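Local coordinates for NUDIX hydrolase (Alicyclobacillus acidocaldarius subsp. acidocaldarius, PDB 3QSJ), which probably hydrolyses phosphorus-containing anhydride bonds with the help of bound divalent metal ions such as magnesium or manganese, at the calcium ion site. Residues are numbered along the deposited sequence; one frame, centred on the assembly and turned at random.

The calcium ion site. Residues 46-47, 81-82, 85-86. With CA (calcium ion), chain B; GOL (glycerol), chain C.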
loop_
_atom_site.group_PDB
_atom_site.type_symbol
_atom_site.label_atom_id
_atom_site.label_comp_id
_atom_site.label_asym_id
_atom_site.label_seq_id
_atom_site.Cartn_x
_atom_site.Cartn_y
_atom_site.Cartn_z
ATOM N N GLY A 46 2.577 -2.889 2.388
ATOM C CA GLY A 46 1.364 -3.454 2.989
ATOM C C GLY A 46 1.656 -4.300 4.195
ATOM O O GLY A 46 2.809 -4.414 4.626
ATOM N N GLY A 47 0.633 -4.896 4.761
ATOM C CA GLY A 47 0.878 -5.762 5.903
ATOM C C GLY A 47 -0.391 -6.034 6.661
ATOM O O GLY A 47 -1.488 -5.652 6.242
ATOM N N ARG A 81 -0.995 3.066 6.703
ATOM C CA ARG A 81 -0.029 2.981 7.805
ATOM C C ARG A 81 1.239 2.195 7.396
ATOM O O ARG A 81 2.346 2.608 7.729
ATOM C CB ARG A 81 -0.665 2.312 9.055
ATOM C CG ARG A 81 0.387 2.039 10.195
ATOM C CD ARG A 81 -0.216 1.334 11.439
ATOM N NE ARG A 81 -0.994 0.141 11.060
ATOM C CZ ARG A 81 -0.483 -1.013 10.641
ATOM N NH1 ARG A 81 0.848 -1.180 10.564
ATOM N NH2 ARG A 81 -1.291 -2.018 10.300
ATOM N N GLU A 82 1.041 1.028 6.773
ATOM C CA GLU A 82 2.119 0.112 6.361
ATOM C C GLU A 82 2.999 0.825 5.330
ATOM O O GLU A 82 4.233 0.726 5.382
ATOM C CB GLU A 82 1.500 -1.156 5.766
ATOM C CG GLU A 82 0.880 -2.067 6.822
ATOM C CD GLU A 82 1.856 -2.862 7.687
ATOM O OE1 GLU A 82 3.002 -3.090 7.230
ATOM O OE2 GLU A 82 1.448 -3.349 8.767
ATOM N N GLU A 85 5.239 3.292 7.136
ATOM C CA GLU A 85 6.332 2.567 7.797
ATOM C C GLU A 85 7.405 2.172 6.807
ATOM O O GLU A 85 8.573 2.241 7.129
ATOM C CB GLU A 85 5.804 1.271 8.447
ATOM C CG GLU A 85 4.858 1.525 9.612
ATOM C CD GLU A 85 4.216 0.254 10.138
ATOM O OE1 GLU A 85 4.609 -0.839 9.676
ATOM O OE2 GLU A 85 3.309 0.348 10.993
ATOM N N GLU A 86 6.995 1.706 5.615
ATOM C CA GLU A 86 7.934 1.131 4.660
ATOM C C GLU A 86 8.689 2.150 3.835
ATOM O O GLU A 86 9.896 1.975 3.625
ATOM C CB GLU A 86 7.139 0.144 3.767
ATOM C CG GLU A 86 6.751 -1.102 4.528
ATOM C CD GLU A 86 6.034 -2.089 3.637
ATOM O OE1 GLU A 86 6.528 -2.347 2.517
ATOM O OE2 GLU A 86 5.019 -2.654 4.101
HETATM CA CA CA B . 4.717 -3.992 5.883
HETATM C C1 GOL C . 8.909 -5.694 5.423
HETATM O O1 GOL C . 8.819 -6.174 6.754
HETATM C C2 GOL C . 7.626 -4.997 4.962
HETATM O O2 GOL C . 7.120 -4.241 6.013
HETATM C C3 GOL C . 6.590 -6.040 4.595
HETATM O O3 GOL C . 5.302 -5.470 4.429
HETATM O O HOH W 1 4.509 -5.680 7.472
HETATM O O HOH W 2 5.722 -2.392 7.494
HETATM O O HOH W 3 5.596 -4.710 1.532
#
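At least seven oxygens surround the calcium ion at the Nudix motif, where the REXXEE segment of helix 72-87 faces strand 46-48. Gly46 and Gly47 run almost fully extended, phi and psi near 180° in both; the lack of a side chain at Gly46 probably helps the strand come close, and its carbonyl O binds the ion at 2.3 Å. From the helix, Glu82 and Glu86, whose carboxylates are hard, anionic donors suited to calcium, stand one turn apart and both start with CG anti to the carbonyl carbon, but then they diverge. Glu82 bends at chi2 (-75°), folding its carboxylate back so that OE1 reaches calcium at 2.4 Å. Glu86 stays extended (chi2 -177°) and approaches tip first, with OE2 at 2.2 Å. That same OE2 accepts a hydrogen bond from Gly46 N (3.0 Å), which arrives from above the carboxylate plane, so strand and helix are tied together beside the ion.

Arg81 stands in the second shell: its NH1 makes salt bridges to Glu82 OE2 and Glu85 OE2, both at 2.9 Å, meeting each from above its carboxylate plane, with both oxygens near the guanidinium plane. Its charge probably offsets the crowded carboxylates and steadies Glu82. Glu85 serves indirectly, its OE1 holding metal-bound water 2.

Glycerol, probably a crystallisation additive, chelates calcium through hydroxyls O2 and O3, perhaps where substrate phosphates would bind, and water 1 adds another ligand. The site thus lies in the seam between helix 72-87 and strand 46-48.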